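Local coordinates for 361aa long hypothetical D-aminopeptidase (Pyrococcus horikoshii, PDB 2DRH), which is of unconfirmed function but probably acts as an aminopeptidase of the S58 (DmpA) family, at residues Ala169-Lys182 with Met333-Pro345. Numbering follows the deposited sequence.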
loop_
_atom_site.group_PDB
_atom_site.type_symbol
_atom_site.label_atom_id
_atom_site.label_comp_id
_atom_site.label_asym_id
_atom_site.label_seq_id
_atom_site.Cartn_x
_atom_site.Cartn_y
_atom_site.Cartn_z
ATOM N N ALA A 169 7.969 -32.826 7.247
ATOM C CA ALA A 169 8.376 -32.882 5.844
ATOM C C ALA A 169 7.358 -33.631 4.987
ATOM O O ALA A 169 7.601 -34.749 4.538
ATOM C CB ALA A 169 9.755 -33.534 5.727
ATOM N N VAL A 170 6.217 -32.996 4.753
ATOM C CA VAL A 170 5.154 -33.601 3.965
ATOM C C VAL A 170 4.531 -32.526 3.085
ATOM O O VAL A 170 4.648 -31.336 3.379
ATOM C CB VAL A 170 4.069 -34.215 4.899
ATOM C CG1 VAL A 170 4.669 -35.379 5.707
ATOM C CG2 VAL A 170 3.538 -33.148 5.854
ATOM N N GLY A 171 3.876 -32.940 2.005
ATOM C CA GLY A 171 3.259 -31.972 1.114
ATOM C C GLY A 171 4.249 -30.915 0.646
ATOM O O GLY A 171 5.359 -31.239 0.216
ATOM N N ALA A 172 3.855 -29.647 0.731
ATOM C CA ALA A 172 4.731 -28.563 0.311
ATOM C C ALA A 172 5.966 -28.461 1.210
ATOM O O ALA A 172 6.985 -27.907 0.811
ATOM C CB ALA A 172 3.966 -27.244 0.312
ATOM N N GLY A 173 5.880 -29.006 2.417
ATOM C CA GLY A 173 7.016 -28.938 3.323
ATOM C C GLY A 173 8.091 -29.983 3.072
ATOM O O GLY A 173 9.211 -29.870 3.571
ATOM N N THR A 174 7.752 -30.994 2.282
ATOM C CA THR A 174 8.660 -32.095 1.978
ATOM C C THR A 174 10.160 -31.775 1.915
ATOM O O THR A 174 10.935 -32.343 2.678
ATOM C CB THR A 174 8.234 -32.802 0.670
ATOM O OG1 THR A 174 6.908 -33.334 0.833
ATOM C CG2 THR A 174 9.192 -33.941 0.333
ATOM N N GLY A 175 10.579 -30.871 1.030
ATOM C CA GLY A 175 12.004 -30.577 0.934
ATOM C C GLY A 175 12.493 -29.231 1.444
ATOM O O GLY A 175 13.537 -28.751 0.998
ATOM N N MET A 176 11.764 -28.631 2.385
ATOM C CA MET A 176 12.128 -27.325 2.943
ATOM C C MET A 176 13.176 -27.355 4.064
ATOM O O MET A 176 13.380 -28.376 4.726
ATOM C CB MET A 176 10.872 -26.614 3.458
ATOM C CG MET A 176 9.813 -26.346 2.390
ATOM S SD MET A 176 10.371 -25.281 1.027
ATOM C CE MET A 176 9.443 -25.960 -0.343
ATOM N N SER A 177 13.831 -26.215 4.265
ATOM C CA SER A 177 14.863 -26.055 5.285
ATOM C C SER A 177 14.538 -24.856 6.169
ATOM O O SER A 177 14.125 -23.814 5.672
ATOM C CB SER A 177 16.230 -25.811 4.628
ATOM O OG SER A 177 16.570 -26.856 3.747
ATOM N N ALA A 178 14.739 -25.001 7.476
ATOM C CA ALA A 178 14.484 -23.915 8.420
ATOM C C ALA A 178 15.574 -23.904 9.489
ATOM O O ALA A 178 15.774 -24.903 10.188
ATOM C CB ALA A 178 13.117 -24.091 9.070
ATOM N N PHE A 179 16.284 -22.783 9.604
ATOM C CA PHE A 179 17.354 -22.652 10.589
ATOM C C PHE A 179 18.411 -23.728 10.375
ATOM O O PHE A 179 19.085 -24.151 11.313
ATOM C CB PHE A 179 16.780 -22.765 12.006
ATOM C CG PHE A 179 15.806 -21.679 12.345
ATOM C CD1 PHE A 179 16.247 -20.375 12.570
ATOM C CD2 PHE A 179 14.440 -21.947 12.404
ATOM C CE1 PHE A 179 15.340 -19.354 12.847
ATOM C CE2 PHE A 179 13.527 -20.932 12.678
ATOM C CZ PHE A 179 13.977 -19.634 12.901
ATOM N N GLU A 180 18.542 -24.166 9.130
ATOM C CA GLU A 180 19.504 -25.192 8.755
ATOM C C GLU A 180 19.250 -26.543 9.410
ATOM O O GLU A 180 20.158 -27.347 9.611
ATOM C CB GLU A 180 20.933 -24.693 8.992
ATOM C CG GLU A 180 21.227 -23.492 8.116
ATOM C CD GLU A 180 22.624 -22.934 8.286
ATOM O OE1 GLU A 180 23.593 -23.584 7.838
ATOM O OE2 GLU A 180 22.742 -21.839 8.870
ATOM N N PHE A 181 17.981 -26.765 9.728
ATOM C CA PHE A 181 17.486 -28.021 10.270
ATOM C C PHE A 181 16.401 -28.329 9.244
ATOM O O PHE A 181 16.118 -27.494 8.377
ATOM C CB PHE A 181 16.853 -27.833 11.650
ATOM C CG PHE A 181 17.852 -27.641 12.761
ATOM C CD1 PHE A 181 18.786 -28.631 13.052
ATOM C CD2 PHE A 181 17.833 -26.487 13.541
ATOM C CE1 PHE A 181 19.688 -28.476 14.113
ATOM C CE2 PHE A 181 18.726 -26.320 14.601
ATOM C CZ PHE A 181 19.654 -27.315 14.888
ATOM N N LYS A 182 15.793 -29.506 9.310
ATOM C CA LYS A 182 14.748 -29.814 8.348
ATOM C C LYS A 182 13.548 -28.926 8.653
ATOM O O LYS A 182 13.173 -28.762 9.815
ATOM C CB LYS A 182 14.339 -31.279 8.447
ATOM C CG LYS A 182 13.341 -31.711 7.384
ATOM C CD LYS A 182 13.963 -31.673 5.993
ATOM C CE LYS A 182 12.920 -31.961 4.914
ATOM N NZ LYS A 182 11.793 -30.993 4.997
ATOM N N MET A 333 16.428 -35.588 6.495
ATOM C CA MET A 333 16.259 -35.881 5.076
ATOM C C MET A 333 17.424 -35.482 4.180
ATOM O O MET A 333 17.992 -34.397 4.317
ATOM C CB MET A 333 14.997 -35.207 4.551
ATOM C CG MET A 333 14.823 -35.344 3.053
ATOM S SD MET A 333 13.234 -34.741 2.515
ATOM C CE MET A 333 12.190 -36.097 3.094
ATOM N N ASP A 334 17.759 -36.370 3.249
ATOM C CA ASP A 334 18.835 -36.127 2.302
ATOM C C ASP A 334 18.192 -35.715 0.988
ATOM O O ASP A 334 17.022 -36.012 0.744
ATOM C CB ASP A 334 19.657 -37.396 2.090
ATOM C CG ASP A 334 18.877 -38.475 1.374
ATOM O OD1 ASP A 334 17.847 -38.927 1.914
ATOM O OD2 ASP A 334 19.288 -38.869 0.266
ATOM N N GLY A 335 18.953 -35.036 0.140
ATOM C CA GLY A 335 18.404 -34.602 -1.129
ATOM C C GLY A 335 19.447 -34.497 -2.219
ATOM O O GLY A 335 20.482 -35.157 -2.166
ATOM N N ARG A 336 19.170 -33.658 -3.209
ATOM C CA ARG A 336 20.077 -33.467 -4.332
ATOM C C ARG A 336 21.496 -33.184 -3.870
ATOM O O ARG A 336 21.708 -32.502 -2.871
ATOM C CB ARG A 336 19.565 -32.336 -5.235
ATOM C CG ARG A 336 19.503 -30.953 -4.595
ATOM C CD ARG A 336 20.752 -30.144 -4.920
ATOM N NE ARG A 336 20.542 -28.707 -4.741
ATOM C CZ ARG A 336 21.431 -27.776 -5.078
ATOM N NH1 ARG A 336 22.597 -28.130 -5.615
ATOM N NH2 ARG A 336 21.154 -26.490 -4.883
ATOM N N ASP A 337 22.463 -33.719 -4.607
ATOM C CA ASP A 337 23.879 -33.561 -4.283
ATOM C C ASP A 337 24.203 -33.993 -2.860
ATOM O O ASP A 337 25.066 -33.409 -2.205
ATOM C CB ASP A 337 24.334 -32.115 -4.493
ATOM C CG ASP A 337 24.309 -31.708 -5.948
ATOM O OD1 ASP A 337 24.621 -32.563 -6.808
ATOM O OD2 ASP A 337 23.989 -30.535 -6.234
ATOM N N ASN A 338 23.505 -35.019 -2.387
ATOM C CA ASN A 338 23.725 -35.538 -1.047
ATOM C C ASN A 338 23.574 -34.489 0.053
ATOM O O ASN A 338 24.076 -34.670 1.167
ATOM C CB ASN A 338 25.108 -36.184 -0.955
ATOM C CG ASN A 338 25.259 -37.360 -1.897
ATOM O OD1 ASN A 338 24.469 -38.307 -1.857
ATOM N ND2 ASN A 338 26.275 -37.308 -2.756
ATOM N N HIS A 339 22.896 -33.388 -0.258
ATOM C CA HIS A 339 22.662 -32.349 0.735
ATOM C C HIS A 339 21.772 -32.965 1.821
ATOM O O HIS A 339 20.899 -33.783 1.518
ATOM C CB HIS A 339 21.942 -31.162 0.091
ATOM C CG HIS A 339 22.836 -30.278 -0.723
ATOM N ND1 HIS A 339 22.352 -29.257 -1.512
ATOM C CD2 HIS A 339 24.185 -30.235 -0.838
ATOM C CE1 HIS A 339 23.364 -28.622 -2.076
ATOM N NE2 HIS A 339 24.487 -29.195 -1.683
ATOM N N VAL A 340 21.989 -32.593 3.079
ATOM C CA VAL A 340 21.162 -33.136 4.151
ATOM C C VAL A 340 20.823 -32.124 5.243
ATOM O O VAL A 340 21.646 -31.288 5.613
ATOM C CB VAL A 340 21.830 -34.368 4.826
ATOM C CG1 VAL A 340 22.139 -35.436 3.784
ATOM C CG2 VAL A 340 23.098 -33.946 5.549
ATOM N N ARG A 341 19.591 -32.215 5.738
ATOM C CA ARG A 341 19.088 -31.360 6.807
ATOM C C ARG A 341 18.576 -32.317 7.871
ATOM O O ARG A 341 17.727 -33.168 7.588
ATOM C CB ARG A 341 17.922 -30.479 6.331
ATOM C CG ARG A 341 18.270 -29.406 5.312
ATOM C CD ARG A 341 19.330 -28.435 5.818
ATOM N NE ARG A 341 19.278 -27.176 5.079
ATOM C CZ ARG A 341 20.259 -26.276 5.041
ATOM N NH1 ARG A 341 21.388 -26.487 5.700
ATOM N NH2 ARG A 341 20.105 -25.159 4.344
ATOM N N TYR A 342 19.095 -32.180 9.088
ATOM C CA TYR A 342 18.699 -33.045 10.185
ATOM C C TYR A 342 17.587 -32.435 11.008
ATOM O O TYR A 342 17.540 -31.227 11.201
ATOM C CB TYR A 342 19.890 -33.339 11.095
ATOM C CG TYR A 342 21.006 -34.086 10.415
ATOM C CD1 TYR A 342 21.953 -33.414 9.639
ATOM C CD2 TYR A 342 21.112 -35.471 10.537
ATOM C CE1 TYR A 342 22.979 -34.109 9.003
ATOM C CE2 TYR A 342 22.131 -36.175 9.905
ATOM C CZ TYR A 342 23.060 -35.490 9.141
ATOM O OH TYR A 342 24.065 -36.191 8.514
ATOM N N ALA A 343 16.698 -33.290 11.499
ATOM C CA ALA A 343 15.585 -32.838 12.315
ATOM C C ALA A 343 16.121 -32.304 13.628
ATOM O O ALA A 343 17.084 -32.839 14.179
ATOM C CB ALA A 343 14.635 -33.986 12.578
ATOM N N LEU A 344 15.503 -31.241 14.125
ATOM C CA LEU A 344 15.906 -30.644 15.392
ATOM C C LEU A 344 15.910 -31.721 16.481
ATOM O O LEU A 344 14.882 -32.339 16.750
ATOM C CB LEU A 344 14.916 -29.538 15.764
ATOM C CG LEU A 344 15.174 -28.697 17.011
ATOM C CD1 LEU A 344 16.389 -27.798 16.794
ATOM C CD2 LEU A 344 13.933 -27.860 17.297
ATOM N N PRO A 345 17.069 -31.964 17.117
ATOM C CA PRO A 345 17.174 -32.977 18.178
ATOM C C PRO A 345 16.322 -32.638 19.407
ATOM O O PRO A 345 16.706 -31.811 20.232
ATOM C CB PRO A 345 18.670 -32.996 18.483
ATOM C CG PRO A 345 19.094 -31.590 18.171
ATOM C CD PRO A 345 18.379 -31.337 16.869
HETATM O O HOH W 1 18.094 -24.203 2.404
HETATM O O HOH W 2 20.515 -30.011 9.846
HETATM O O HOH W 3 13.650 -29.963 12.572
#
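Leu-344 lays its CD1 methyl over one face of the Phe-181 ring, 3.8 Å from the centroid and 22° off the normal, a CH-pi contact displaced toward the CE2 rim. The Tyr-342 carbonyl oxygen sits at the ring's edge and also accepts a hydrogen bond from Lys-182 N at 3.1 Å, the donor standing above the carbonyl plane. Two waters extend this backbone link: one joins Glu-180 O to Tyr-342 N, the other Lys-182 O to Leu-344 N.

Arg-341 reaches across to the 177-182 hairpin. Arg-341 NE donates to Ser-177 OG at 3.0 Å in a nearly straight bond (168°) lying in the guanidinium plane, while Glu-180 CA covers one face of that group. A water joins NH2 to Ser-177 OG, weakly on the serine side; the carbonyls of Gly-231 and Gly-233 accept from NH1 and NH2. Glu-180 OE1 remains 4.2 Å from Arg-341 NH1, too far for a salt bridge, and instead accepts from Gly-233 N. A leucine in place of Arg-341 would probably leave Ser-177 OG and the two glycine carbonyls without their guanidinium donors.

Lys-182 starts with CG anti to the backbone N (chi1 -175°), then bends at chi2 and chi4, bringing CE to 3.7 Å from Met-333 SD. This path delivers Lys-182 NZ to Thr-174 O at 2.8 Å and Met-176 O at 3.1 Å, with a weak third bond to Gly-173 O; carbonyls of the type I turn 173-176 thus help to satisfy the ammonium of this buried lysine.

The geometry describes two short antiparallel beta-hairpins of the S58 peptidase region, the tight 177-182 with its type I' turn and the longer-looped 333-341, meeting through side chains, while 342-344 adds the backbone bond and two bridging waters, and Ala-178, Phe-179 and Leu-344 rest on Leu-327 of helix 309-328.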